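Local coordinates for protein dTDP-4-dehydrorhamnose reductase (Yersinia enterocolitica, PDB 5U9C) that probably catalyses the NADPH-dependent reduction of dTDP-4-dehydro-beta-L-rhamnose to dTDP-L-rhamnose, the nucleotide sugar that supplies L-rhamnose, at residues M157-V169 and W279-L291. Residues are numbered along the deposited sequence; the frame is centred on the assembly and turned at random.
Sequences MIGGGPDKDHKFV and WKSDLAKYVGTFL
Tyr286 OH is gripped from two directions by segment 157-169. Tyr286 OH donates to Asp165 OD2 at 2.5 Å, a short bond that meets the carboxylate on its anti side, 21° out of plane. It also accepts the backbone N-H of Gly161, with Gly161 N 2.9 Å from Tyr286 OH and an N-H...O angle of 159°. The Tyr286 side chain reaches this site with CG anti to the backbone N (chi1 177°), which sends the ring from helix 279-288 toward segment 157-169. Ile158 C lies over one face of the ring, toward the rim. Phe290 CE1 lies over the opposite face. Val169 CG1 sits at the edge, near the ring plane, 3.7 Å from Tyr286 CE2. Three residues earlier on the helix, Leu283 CD1 touches Ile158 CD1 at 4.1 Å. Phe290 in turn lays a ring face against Pro162. Pro162 CD stands over that face in a CH-pi contact, 4.1 Å from the ring centroid, and Pro162 N is 3.4 Å from Phe290 CE2. Asp165 OD1 accepts from Lys167 N at 2.9 Å, an Asx turn just ahead of helix 168-177. That helix begins with Phe168, which binds (R)-malate in a structure of this protein. Helix 225-235 packs nearby, with Ile232 on Val169 and Ala231 on Leu283. The contact thus ties the C-terminal helix to the segment after strand 156-158. One carboxylate, shared between the tyrosine hydroxyl and the Asx turn, couples the helix to that segment, and the buried hydroxyl is satisfied as both donor and acceptor.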
loop_
_atom_site.group_PDB
_atom_site.type_symbol
_atom_site.label_atom_id
_atom_site.label_comp_id
_atom_site.label_asym_id
_atom_site.label_seq_id
_atom_site.Cartn_x
_atom_site.Cartn_y
_atom_site.Cartn_z
HETATM N N MSE D 157 13.744 25.628 1.852
HETATM C CA MSE D 157 14.504 26.830 1.504
HETATM C C MSE D 157 14.972 27.617 2.715
HETATM O O MSE D 157 14.209 27.860 3.637
HETATM C CB MSE D 157 13.610 27.677 0.588
HETATM C CG MSE D 157 14.345 28.818 -0.132
HETATM SE SE MSE D 157 15.241 28.132 -1.749
HETATM C CE MSE D 157 13.620 28.109 -2.869
ATOM N N ILE D 158 16.257 27.953 2.753
ATOM C CA ILE D 158 16.779 28.827 3.809
ATOM C C ILE D 158 17.338 30.100 3.141
ATOM O O ILE D 158 18.073 30.035 2.132
ATOM C CB ILE D 158 17.824 28.142 4.717
ATOM C CG1 ILE D 158 19.091 27.789 3.944
ATOM C CG2 ILE D 158 17.221 26.888 5.350
ATOM C CD1 ILE D 158 20.162 27.157 4.803
ATOM N N GLY D 159 16.938 31.249 3.666
ATOM C CA GLY D 159 17.380 32.530 3.133
ATOM C C GLY D 159 16.561 33.690 3.674
ATOM O O GLY D 159 15.499 33.481 4.247
ATOM N N GLY D 160 17.063 34.906 3.473
ATOM C CA GLY D 160 16.385 36.119 3.920
ATOM C C GLY D 160 17.211 36.905 4.916
ATOM O O GLY D 160 17.167 38.121 4.926
ATOM N N GLY D 161 17.962 36.211 5.760
ATOM C CA GLY D 161 18.809 36.888 6.736
ATOM C C GLY D 161 18.051 37.464 7.932
ATOM O O GLY D 161 16.830 37.279 8.060
ATOM N N PRO D 162 18.770 38.182 8.815
ATOM C CA PRO D 162 18.153 38.754 10.021
ATOM C C PRO D 162 16.877 39.574 9.796
ATOM O O PRO D 162 15.942 39.467 10.582
ATOM C CB PRO D 162 19.263 39.633 10.628
ATOM C CG PRO D 162 20.390 39.651 9.660
ATOM C CD PRO D 162 20.207 38.504 8.708
ATOM N N ASP D 163 16.816 40.348 8.725
ATOM C CA ASP D 163 15.648 41.201 8.486
ATOM C C ASP D 163 14.403 40.490 7.920
ATOM O O ASP D 163 13.281 40.824 8.315
ATOM C CB ASP D 163 16.030 42.348 7.532
ATOM C CG ASP D 163 17.195 43.200 8.051
ATOM O OD1 ASP D 163 17.380 43.317 9.290
ATOM O OD2 ASP D 163 17.912 43.774 7.202
ATOM N N LYS D 164 14.605 39.506 7.038
ATOM C CA LYS D 164 13.503 38.858 6.301
ATOM C C LYS D 164 13.138 37.415 6.647
ATOM O O LYS D 164 12.056 36.953 6.285
ATOM C CB LYS D 164 13.856 38.838 4.804
ATOM C CG LYS D 164 14.179 40.178 4.170
ATOM C CD LYS D 164 12.965 41.091 4.123
ATOM C CE LYS D 164 13.276 42.392 3.399
ATOM N NZ LYS D 164 13.730 42.147 1.999
ATOM N N ASP D 165 14.037 36.680 7.287
ATOM C CA ASP D 165 13.764 35.267 7.564
ATOM C C ASP D 165 12.777 35.067 8.705
ATOM O O ASP D 165 13.145 35.191 9.859
ATOM C CB ASP D 165 15.076 34.520 7.840
ATOM C CG ASP D 165 14.899 33.001 7.920
ATOM O OD1 ASP D 165 13.779 32.508 8.181
ATOM O OD2 ASP D 165 15.907 32.299 7.716
ATOM N N HIS D 166 11.526 34.768 8.358
ATOM C CA HIS D 166 10.495 34.444 9.356
ATOM C C HIS D 166 10.025 32.989 9.141
ATOM O O HIS D 166 8.939 32.602 9.535
ATOM C CB HIS D 166 9.352 35.466 9.344
ATOM C CG HIS D 166 9.827 36.880 9.532
ATOM N ND1 HIS D 166 10.158 37.399 10.767
ATOM C CD2 HIS D 166 10.073 37.864 8.633
ATOM C CE1 HIS D 166 10.574 38.644 10.622
ATOM N NE2 HIS D 166 10.529 38.951 9.337
ATOM N N LYS D 167 10.886 32.191 8.524
ATOM C CA LYS D 167 10.629 30.784 8.326
ATOM C C LYS D 167 11.298 29.999 9.478
ATOM O O LYS D 167 11.680 30.580 10.499
ATOM C CB LYS D 167 11.186 30.346 6.965
ATOM C CG LYS D 167 10.518 30.994 5.771
ATOM C CD LYS D 167 9.020 30.770 5.755
ATOM C CE LYS D 167 8.428 31.232 4.436
ATOM N NZ LYS D 167 6.943 31.222 4.496
ATOM N N PHE D 168 11.475 28.696 9.288
ATOM C CA PHE D 168 12.050 27.841 10.317
ATOM C C PHE D 168 13.361 28.343 10.932
ATOM O O PHE D 168 13.454 28.452 12.148
ATOM C CB PHE D 168 12.241 26.398 9.810
ATOM C CG PHE D 168 12.689 25.454 10.889
ATOM C CD1 PHE D 168 11.793 25.054 11.894
ATOM C CD2 PHE D 168 13.996 24.980 10.928
ATOM C CE1 PHE D 168 12.198 24.194 12.919
ATOM C CE2 PHE D 168 14.413 24.123 11.952
ATOM C CZ PHE D 168 13.515 23.738 12.957
ATOM N N VAL D 169 14.359 28.632 10.110
ATOM C CA VAL D 169 15.668 29.059 10.635
ATOM C C VAL D 169 15.574 30.365 11.439
ATOM O O VAL D 169 16.110 30.433 12.534
ATOM C CB VAL D 169 16.739 29.148 9.540
ATOM C CG1 VAL D 169 18.060 29.678 10.092
ATOM C CG2 VAL D 169 16.956 27.777 8.947
ATOM N N TRP D 279 24.984 19.762 4.003
ATOM C CA TRP D 279 23.956 20.564 4.720
ATOM C C TRP D 279 24.518 21.379 5.897
ATOM O O TRP D 279 24.199 22.544 6.014
ATOM C CB TRP D 279 22.761 19.703 5.161
ATOM C CG TRP D 279 22.989 18.839 6.350
ATOM C CD1 TRP D 279 23.528 17.582 6.373
ATOM C CD2 TRP D 279 22.700 19.173 7.706
ATOM N NE1 TRP D 279 23.566 17.110 7.656
ATOM C CE2 TRP D 279 23.052 18.058 8.495
ATOM C CE3 TRP D 279 22.166 20.309 8.335
ATOM C CZ2 TRP D 279 22.899 18.043 9.888
ATOM C CZ3 TRP D 279 21.983 20.282 9.718
ATOM C CH2 TRP D 279 22.362 19.156 10.477
ATOM N N LYS D 280 25.374 20.782 6.725
ATOM C CA LYS D 280 25.953 21.503 7.867
ATOM C C LYS D 280 26.788 22.707 7.463
ATOM O O LYS D 280 26.690 23.753 8.099
ATOM C CB LYS D 280 26.777 20.599 8.792
ATOM C CG LYS D 280 25.946 19.838 9.797
ATOM C CD LYS D 280 26.828 19.207 10.861
ATOM C CE LYS D 280 25.995 18.582 11.964
ATOM N NZ LYS D 280 26.861 18.061 13.048
ATOM N N SER D 281 27.583 22.567 6.408
ATOM C CA SER D 281 28.412 23.678 5.923
ATOM C C SER D 281 27.542 24.776 5.334
ATOM O O SER D 281 27.796 25.935 5.584
ATOM C CB SER D 281 29.382 23.229 4.826
ATOM O OG SER D 281 30.086 22.080 5.215
ATOM N N ASP D 282 26.562 24.409 4.502
ATOM C CA ASP D 282 25.683 25.406 3.874
ATOM C C ASP D 282 24.841 26.149 4.929
ATOM O O ASP D 282 24.655 27.371 4.838
ATOM C CB ASP D 282 24.799 24.766 2.785
ATOM C CG ASP D 282 25.615 24.220 1.606
ATOM O OD1 ASP D 282 26.762 24.678 1.406
ATOM O OD2 ASP D 282 25.115 23.332 0.874
ATOM N N LEU D 283 24.353 25.418 5.929
ATOM C CA LEU D 283 23.601 26.035 7.015
ATOM C C LEU D 283 24.512 26.982 7.802
ATOM O O LEU D 283 24.098 28.090 8.127
ATOM C CB LEU D 283 23.030 24.984 7.958
ATOM C CG LEU D 283 22.231 25.459 9.173
ATOM C CD1 LEU D 283 20.971 26.171 8.732
ATOM C CD2 LEU D 283 21.861 24.249 10.013
ATOM N N ALA D 284 25.738 26.544 8.119
ATOM C CA ALA D 284 26.689 27.395 8.881
ATOM C C ALA D 284 26.922 28.746 8.194
ATOM O O ALA D 284 26.851 29.786 8.842
ATOM C CB ALA D 284 28.017 26.681 9.125
ATOM N N LYS D 285 27.155 28.731 6.884
ATOM C CA LYS D 285 27.351 29.985 6.122
ATOM C C LYS D 285 26.142 30.918 6.240
ATOM O O LYS D 285 26.287 32.127 6.405
ATOM C CB LYS D 285 27.605 29.707 4.643
ATOM C CG LYS D 285 28.922 29.003 4.339
ATOM C CD LYS D 285 29.200 28.934 2.837
ATOM C CE LYS D 285 29.375 30.325 2.226
ATOM N NZ LYS D 285 29.598 30.289 0.754
ATOM N N TYR D 286 24.947 30.348 6.161
ATOM C CA TYR D 286 23.725 31.142 6.258
ATOM C C TYR D 286 23.523 31.701 7.675
ATOM O O TYR D 286 23.207 32.880 7.844
ATOM C CB TYR D 286 22.500 30.334 5.812
ATOM C CG TYR D 286 21.224 31.112 5.968
ATOM C CD1 TYR D 286 21.047 32.309 5.274
ATOM C CD2 TYR D 286 20.195 30.672 6.807
ATOM C CE1 TYR D 286 19.901 33.062 5.418
ATOM C CE2 TYR D 286 19.022 31.413 6.938
ATOM C CZ TYR D 286 18.885 32.602 6.240
ATOM O OH TYR D 286 17.748 33.359 6.332
ATOM N N VAL D 287 23.726 30.869 8.684
ATOM C CA VAL D 287 23.567 31.299 10.078
ATOM C C VAL D 287 24.587 32.391 10.406
ATOM O O VAL D 287 24.277 33.306 11.157
ATOM C CB VAL D 287 23.683 30.125 11.066
ATOM C CG1 VAL D 287 23.716 30.612 12.514
ATOM C CG2 VAL D 287 22.538 29.141 10.847
ATOM N N GLY D 288 25.786 32.300 9.826
ATOM C CA GLY D 288 26.825 33.330 10.024
ATOM C C GLY D 288 26.392 34.748 9.635
ATOM O O GLY D 288 26.882 35.724 10.202
ATOM N N THR D 289 25.455 34.874 8.695
ATOM C CA THR D 289 24.955 36.192 8.288
ATOM C C THR D 289 24.063 36.855 9.345
ATOM O O THR D 289 23.658 37.993 9.161
ATOM C CB THR D 289 24.155 36.152 6.960
ATOM O OG1 THR D 289 22.901 35.479 7.145
ATOM C CG2 THR D 289 24.966 35.495 5.835
ATOM N N PHE D 290 23.714 36.136 10.414
ATOM C CA PHE D 290 22.903 36.710 11.505
ATOM C C PHE D 290 23.750 37.336 12.620
ATOM O O PHE D 290 23.246 38.165 13.365
ATOM C CB PHE D 290 21.978 35.662 12.127
ATOM C CG PHE D 290 20.822 35.266 11.253
ATOM C CD1 PHE D 290 20.999 34.371 10.212
ATOM C CD2 PHE D 290 19.546 35.740 11.517
ATOM C CE1 PHE D 290 19.925 33.983 9.417
ATOM C CE2 PHE D 290 18.473 35.350 10.739
ATOM C CZ PHE D 290 18.660 34.475 9.684
ATOM N N LEU D 291 25.007 36.915 12.756
ATOM C CA LEU D 291 25.889 37.452 13.807
ATOM C C LEU D 291 27.179 37.997 13.218
ATOM O O LEU D 291 27.164 39.034 12.560
ATOM C CB LEU D 291 26.193 36.398 14.897
ATOM C CG LEU D 291 26.939 35.079 14.604
ATOM C CD1 LEU D 291 27.319 34.397 15.917
ATOM C CD2 LEU D 291 26.134 34.129 13.725
#